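Local coordinates for periplasmic sugar-binding protein (Chloroflexus aurantiacus, PDB 4RXU) that binds beta-D-glucopyranose between its two lobes and probably serves as the solute-binding component of an ABC-type sugar transporter, at residues A[120-134]-A[326-340]. Numbering follows the deposited sequence.
Sequences LIRETDAVDYYVTFD and YNNGKKDVPAIQSPV
Asn-328 ND2 gives one hydrogen to Thr-124 O (2.8 Å, N-H...O 173°), in the carbonyl plane, and the other to Ile-121 O at 3.0 Å. On its own hairpin turn OD1 accepts from Lys-330 N and Lys-331 N, which arrive from opposite faces of its plane, an Asx motif. CG stands between the backbone N and carbonyl carbon (chi1 85°), which turns the amide inward against loop 120-128. Asparagine suits this buried place because one flat group both donates and accepts; a leucine here would probably leave the carbonyls of Ile-121 and Thr-124 without their donor. The backbone joins in, Asn-328 O receiving Glu-123 N. Lys-331, extended beyond CG, carries NZ to Val-127 O (2.8 Å), and in one of its two conformers the exposed Lys-330 makes a salt bridge from NZ to Glu-123 OE1.

Strands 129-133 and 332-338 run parallel, linked from Tyr-130 N to Pro-334 O and onward to Asp-134 N and Ser-338 O. In this type I periplasmic binding protein fold the pairing brings the late strand 332-343, reached after the chain has built the other lobe, alongside strand 129-133 in the first lobe's sheet. Pro-334 has no N-H to extend the ladder backward; its CD lies 3.4 Å from Asp-128 O instead.

On one face of the sheet Tyr-130 drives its CD2-CE2 edge onto the ring face of Tyr-326, a T-shaped stack with centroids 5.0 Å apart and planes at 90°. The hydroxyl of Tyr-130 bonds to the backbone O of Asp-118, a glucose-pocket residue. Threonine suits position 132 because its methyl CG2 meets Tyr-326 CE1 (3.6 Å) while OG1 is satisfied by Phe-133 O; the branched Val-127 and Val-333 join loop to strand through their CG1 methyls, 3.7 Å apart.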
loop_
_atom_site.group_PDB
_atom_site.type_symbol
_atom_site.label_atom_id
_atom_site.label_comp_id
_atom_site.label_asym_id
_atom_site.label_seq_id
_atom_site.Cartn_x
_atom_site.Cartn_y
_atom_site.Cartn_z
ATOM N N LEU A 120 7.597 6.391 -1.601
ATOM C CA LEU A 120 8.387 7.582 -1.813
ATOM C C LEU A 120 9.601 7.664 -0.880
ATOM O O LEU A 120 9.486 7.547 0.332
ATOM C CB LEU A 120 7.476 8.797 -1.590
ATOM C CG LEU A 120 8.032 10.178 -1.932
ATOM C CD1 LEU A 120 8.522 10.257 -3.371
ATOM C CD2 LEU A 120 6.977 11.234 -1.615
ATOM N N ILE A 121 10.774 7.877 -1.469
ATOM C CA ILE A 121 11.965 8.257 -0.714
ATOM C C ILE A 121 11.805 9.697 -0.264
ATOM O O ILE A 121 11.467 10.567 -1.061
ATOM C CB ILE A 121 13.240 8.124 -1.568
ATOM C CG1 ILE A 121 13.459 6.642 -1.877
ATOM C CG2 ILE A 121 14.434 8.697 -0.817
ATOM C CD1 ILE A 121 14.648 6.331 -2.753
ATOM N N ARG A 122 12.069 9.940 1.014
ATOM C CA ARG A 122 11.833 11.229 1.643
ATOM C C ARG A 122 13.075 11.975 2.046
ATOM O O ARG A 122 14.148 11.394 2.164
ATOM C CB ARG A 122 10.935 11.046 2.862
ATOM C CG ARG A 122 9.532 10.596 2.483
ATOM C CD ARG A 122 8.647 10.511 3.709
ATOM N NE ARG A 122 8.175 11.839 4.130
ATOM C CZ ARG A 122 8.552 12.512 5.200
ATOM N NH1 ARG A 122 9.457 12.036 6.050
ATOM N NH2 ARG A 122 7.996 13.707 5.414
ATOM N N GLU A 123 12.901 13.281 2.229
ATOM C CA GLU A 123 13.885 14.168 2.889
ATOM C C GLU A 123 15.173 14.305 2.081
ATOM O O GLU A 123 16.288 14.394 2.617
ATOM C CB GLU A 123 14.172 13.706 4.313
ATOM C CG GLU A 123 12.964 13.702 5.244
ATOM C CD GLU A 123 12.193 15.018 5.330
ATOM O OE1 GLU A 123 12.688 16.078 4.907
ATOM O OE2 GLU A 123 11.057 14.988 5.848
ATOM N N THR A 124 14.994 14.336 0.773
ATOM C CA THR A 124 16.080 14.617 -0.165
ATOM C C THR A 124 15.555 15.100 -1.488
ATOM O O THR A 124 14.458 14.745 -1.921
ATOM C CB THR A 124 17.015 13.412 -0.440
ATOM O OG1 THR A 124 18.020 13.802 -1.388
ATOM C CG2 THR A 124 16.279 12.205 -0.971
ATOM N N ASP A 125 16.370 15.895 -2.156
ATOM C CA ASP A 125 15.953 16.276 -3.515
ATOM C C ASP A 125 16.524 15.329 -4.595
ATOM O O ASP A 125 16.251 15.532 -5.775
ATOM C CB ASP A 125 16.177 17.759 -3.815
ATOM C CG ASP A 125 17.594 18.171 -3.666
ATOM O OD1 ASP A 125 18.446 17.310 -3.373
ATOM O OD2 ASP A 125 17.858 19.379 -3.834
ATOM N N ALA A 126 17.208 14.270 -4.162
ATOM C CA ALA A 126 17.767 13.247 -5.030
ATOM C C ALA A 126 16.742 12.222 -5.485
ATOM O O ALA A 126 17.068 11.058 -5.597
ATOM C CB ALA A 126 18.935 12.534 -4.331
ATOM N N VAL A 127 15.515 12.645 -5.748
ATOM C CA VAL A 127 14.529 11.761 -6.353
ATOM C C VAL A 127 14.058 12.426 -7.644
ATOM O O VAL A 127 13.569 13.564 -7.587
ATOM C CB VAL A 127 13.338 11.485 -5.419
ATOM C CG1 VAL A 127 12.423 10.485 -6.085
ATOM C CG2 VAL A 127 13.799 11.000 -4.048
ATOM N N ASP A 128 14.230 11.761 -8.789
ATOM C CA ASP A 128 13.868 12.373 -10.081
ATOM C C ASP A 128 12.393 12.197 -10.422
ATOM O O ASP A 128 11.753 13.125 -10.890
ATOM C CB ASP A 128 14.771 11.849 -11.181
ATOM C CG ASP A 128 16.204 12.219 -10.919
ATOM O OD1 ASP A 128 16.510 13.425 -10.947
ATOM O OD2 ASP A 128 16.996 11.324 -10.604
ATOM N N TYR A 129 11.878 10.989 -10.193
ATOM C CA TYR A 129 10.469 10.636 -10.519
ATOM C C TYR A 129 9.938 9.717 -9.454
ATOM O O TYR A 129 10.706 9.007 -8.777
ATOM C CB TYR A 129 10.338 9.961 -11.910
ATOM C CG TYR A 129 10.840 10.874 -12.975
ATOM C CD1 TYR A 129 10.016 11.861 -13.511
ATOM C CD2 TYR A 129 12.183 10.838 -13.360
ATOM C CE1 TYR A 129 10.504 12.770 -14.436
ATOM C CE2 TYR A 129 12.683 11.749 -14.276
ATOM C CZ TYR A 129 11.831 12.710 -14.809
ATOM O OH TYR A 129 12.258 13.627 -15.734
ATOM N N TYR A 130 8.622 9.698 -9.367
ATOM C CA TYR A 130 7.902 8.795 -8.479
ATOM C C TYR A 130 6.784 8.072 -9.259
ATOM O O TYR A 130 5.798 8.691 -9.654
ATOM C CB TYR A 130 7.302 9.589 -7.322
ATOM C CG TYR A 130 6.568 8.777 -6.277
ATOM C CD1 TYR A 130 6.925 7.477 -5.955
ATOM C CD2 TYR A 130 5.512 9.342 -5.587
ATOM C CE1 TYR A 130 6.237 6.772 -4.971
ATOM C CE2 TYR A 130 4.836 8.676 -4.592
ATOM C CZ TYR A 130 5.193 7.393 -4.263
ATOM O OH TYR A 130 4.502 6.765 -3.263
ATOM N N VAL A 131 6.968 6.785 -9.458
ATOM C CA VAL A 131 5.978 5.928 -10.089
ATOM C C VAL A 131 5.145 5.333 -8.962
ATOM O O VAL A 131 5.650 4.641 -8.093
ATOM C CB VAL A 131 6.651 4.805 -10.904
ATOM C CG1 VAL A 131 5.632 3.786 -11.382
ATOM C CG2 VAL A 131 7.428 5.390 -12.074
ATOM N N THR A 132 3.855 5.635 -8.990
ATOM C CA THR A 132 2.975 5.350 -7.863
ATOM C C THR A 132 1.531 5.093 -8.281
ATOM O O THR A 132 1.071 5.566 -9.329
ATOM C CB THR A 132 3.029 6.526 -6.841
ATOM O OG1 THR A 132 2.301 6.208 -5.651
ATOM C CG2 THR A 132 2.440 7.833 -7.430
ATOM N N PHE A 133 0.827 4.364 -7.428
ATOM C CA PHE A 133 -0.625 4.381 -7.456
ATOM C C PHE A 133 -1.140 5.601 -6.704
ATOM O O PHE A 133 -0.427 6.248 -5.930
ATOM C CB PHE A 133 -1.203 3.127 -6.828
ATOM C CG PHE A 133 -0.841 1.862 -7.550
ATOM C CD1 PHE A 133 -1.351 1.583 -8.807
ATOM C CD2 PHE A 133 0.028 0.945 -6.959
ATOM C CE1 PHE A 133 -1.016 0.414 -9.448
ATOM C CE2 PHE A 133 0.353 -0.224 -7.603
ATOM C CZ PHE A 133 -0.174 -0.484 -8.843
ATOM N N ASP A 134 -2.405 5.925 -6.907
ATOM C CA ASP A 134 -3.028 7.045 -6.175
ATOM C C ASP A 134 -3.362 6.580 -4.748
ATOM O O ASP A 134 -4.452 6.081 -4.475
ATOM C CB ASP A 134 -4.296 7.477 -6.902
ATOM C CG ASP A 134 -4.931 8.740 -6.324
ATOM O OD1 ASP A 134 -4.650 9.119 -5.164
ATOM O OD2 ASP A 134 -5.753 9.366 -7.046
ATOM N N TYR A 326 4.329 14.522 -5.776
ATOM C CA TYR A 326 4.147 14.162 -4.380
ATOM C C TYR A 326 5.259 14.821 -3.609
ATOM O O TYR A 326 6.421 14.687 -3.948
ATOM C CB TYR A 326 4.230 12.651 -4.128
ATOM C CG TYR A 326 3.010 11.855 -4.524
ATOM C CD1 TYR A 326 2.596 11.784 -5.851
ATOM C CD2 TYR A 326 2.283 11.167 -3.579
ATOM C CE1 TYR A 326 1.474 11.053 -6.216
ATOM C CE2 TYR A 326 1.169 10.426 -3.931
ATOM C CZ TYR A 326 0.756 10.388 -5.243
ATOM O OH TYR A 326 -0.353 9.629 -5.556
ATOM N N ASN A 327 4.906 15.492 -2.528
ATOM C CA ASN A 327 5.914 16.085 -1.702
ATOM C C ASN A 327 6.568 15.054 -0.814
ATOM O O ASN A 327 5.910 14.204 -0.190
ATOM C CB ASN A 327 5.324 17.182 -0.828
ATOM C CG ASN A 327 6.389 17.901 -0.006
ATOM O OD1 ASN A 327 6.641 17.574 1.155
ATOM N ND2 ASN A 327 7.066 18.826 -0.640
ATOM N N ASN A 328 7.881 15.170 -0.704
ATOM C CA ASN A 328 8.646 14.192 0.065
ATOM C C ASN A 328 9.379 14.794 1.273
ATOM O O ASN A 328 10.223 14.141 1.873
ATOM C CB ASN A 328 9.616 13.459 -0.862
ATOM C CG ASN A 328 10.914 14.197 -1.057
ATOM O OD1 ASN A 328 10.992 15.408 -0.832
ATOM N ND2 ASN A 328 11.964 13.466 -1.417
ATOM N N GLY A 329 8.993 16.009 1.658
ATOM C CA GLY A 329 9.632 16.731 2.769
ATOM C C GLY A 329 10.637 17.786 2.339
ATOM O O GLY A 329 10.882 18.783 3.049
ATOM N N LYS A 330 11.219 17.562 1.172
ATOM C CA LYS A 330 12.185 18.497 0.562
ATOM C C LYS A 330 11.862 18.949 -0.855
ATOM O O LYS A 330 12.277 20.045 -1.270
ATOM C CB LYS A 330 13.582 17.898 0.564
ATOM C CG LYS A 330 14.165 17.777 1.960
ATOM C CD LYS A 330 14.476 19.124 2.600
ATOM C CE LYS A 330 15.128 18.963 3.970
ATOM N NZ LYS A 330 14.114 18.546 4.983
ATOM N N LYS A 331 11.116 18.132 -1.591
ATOM C CA LYS A 331 10.889 18.352 -3.011
ATOM C C LYS A 331 9.494 17.873 -3.363
ATOM O O LYS A 331 9.016 16.897 -2.808
ATOM C CB LYS A 331 11.956 17.581 -3.821
ATOM C CG LYS A 331 11.741 17.516 -5.321
ATOM C CD LYS A 331 12.898 16.787 -5.973
ATOM C CE LYS A 331 12.744 16.794 -7.469
ATOM N NZ LYS A 331 13.974 16.266 -8.071
ATOM N N ASP A 332 8.850 18.597 -4.274
ATOM C CA ASP A 332 7.698 18.084 -5.001
ATOM C C ASP A 332 8.156 17.189 -6.153
ATOM O O ASP A 332 8.568 17.653 -7.196
ATOM C CB ASP A 332 6.850 19.234 -5.534
ATOM C CG ASP A 332 6.087 19.967 -4.435
ATOM O OD1 ASP A 332 5.926 19.433 -3.304
ATOM O OD2 ASP A 332 5.636 21.093 -4.731
ATOM N N VAL A 333 8.134 15.888 -5.922
ATOM C CA VAL A 333 8.721 14.948 -6.874
ATOM C C VAL A 333 7.724 14.694 -7.999
ATOM O O VAL A 333 6.573 14.337 -7.723
ATOM C CB VAL A 333 9.047 13.593 -6.193
ATOM C CG1 VAL A 333 9.640 12.604 -7.207
ATOM C CG2 VAL A 333 9.962 13.795 -4.984
ATOM N N PRO A 334 8.156 14.869 -9.263
ATOM C CA PRO A 334 7.293 14.555 -10.402
ATOM C C PRO A 334 6.746 13.125 -10.355
ATOM O O PRO A 334 7.499 12.169 -10.163
ATOM C CB PRO A 334 8.204 14.773 -11.616
ATOM C CG PRO A 334 9.226 15.753 -11.146
ATOM C CD PRO A 334 9.458 15.406 -9.702
ATOM N N ALA A 335 5.433 13.010 -10.540
ATOM C CA ALA A 335 4.715 11.737 -10.346
ATOM C C ALA A 335 4.251 11.131 -11.655
ATOM O O ALA A 335 3.901 11.837 -12.591
ATOM C CB ALA A 335 3.516 11.949 -9.454
ATOM N N ILE A 336 4.297 9.804 -11.709
ATOM C CA ILE A 336 3.727 9.039 -12.819
ATOM C C ILE A 336 2.723 8.145 -12.068
ATOM O O ILE A 336 3.070 7.078 -11.559
ATOM C CB ILE A 336 4.807 8.218 -13.563
ATOM C CG1 ILE A 336 5.887 9.149 -14.137
ATOM C CG2 ILE A 336 4.175 7.379 -14.666
ATOM C CD1 ILE A 336 7.136 8.489 -14.700
ATOM N N GLN A 337 1.485 8.619 -11.980
ATOM C CA GLN A 337 0.473 8.040 -11.101
ATOM C C GLN A 337 -0.553 7.262 -11.895
ATOM O O GLN A 337 -0.988 7.699 -12.961
ATOM C CB GLN A 337 -0.221 9.149 -10.310
ATOM C CG GLN A 337 -1.234 8.664 -9.282
ATOM C CD GLN A 337 -2.095 9.789 -8.709
ATOM O OE1 GLN A 337 -1.803 10.339 -7.636
ATOM N NE2 GLN A 337 -3.124 10.169 -9.439
ATOM N N SER A 338 -0.957 6.140 -11.298
ATOM C CA SER A 338 -1.892 5.150 -11.854
ATOM C C SER A 338 -3.096 5.022 -10.933
ATOM O O SER A 338 -2.928 5.148 -9.713
ATOM C CB SER A 338 -1.175 3.767 -11.975
ATOM O OG SER A 338 -0.573 3.698 -13.223
ATOM N N PRO A 339 -4.307 4.794 -11.494
ATOM C CA PRO A 339 -5.468 4.742 -10.619
ATOM C C PRO A 339 -5.677 3.420 -9.916
ATOM O O PRO A 339 -5.041 2.393 -10.218
ATOM C CB PRO A 339 -6.635 5.008 -11.567
ATOM C CG PRO A 339 -6.186 4.556 -12.881
ATOM C CD PRO A 339 -4.720 4.885 -12.909
ATOM N N VAL A 340 -6.619 3.460 -8.988
ATOM C CA VAL A 340 -6.956 2.298 -8.173
ATOM C C VAL A 340 -8.480 2.081 -8.178
ATOM O O VAL A 340 -9.249 3.036 -8.342
ATOM C CB VAL A 340 -6.401 2.420 -6.731
ATOM C CG1 VAL A 340 -4.900 2.657 -6.774
ATOM C CG2 VAL A 340 -7.121 3.507 -5.922
HETATM O O HOH W 1 6.379 12.894 2.414
HETATM O O HOH W 2 16.006 18.027 -7.994
HETATM O O HOH W 3 -2.311 9.990 -3.763
#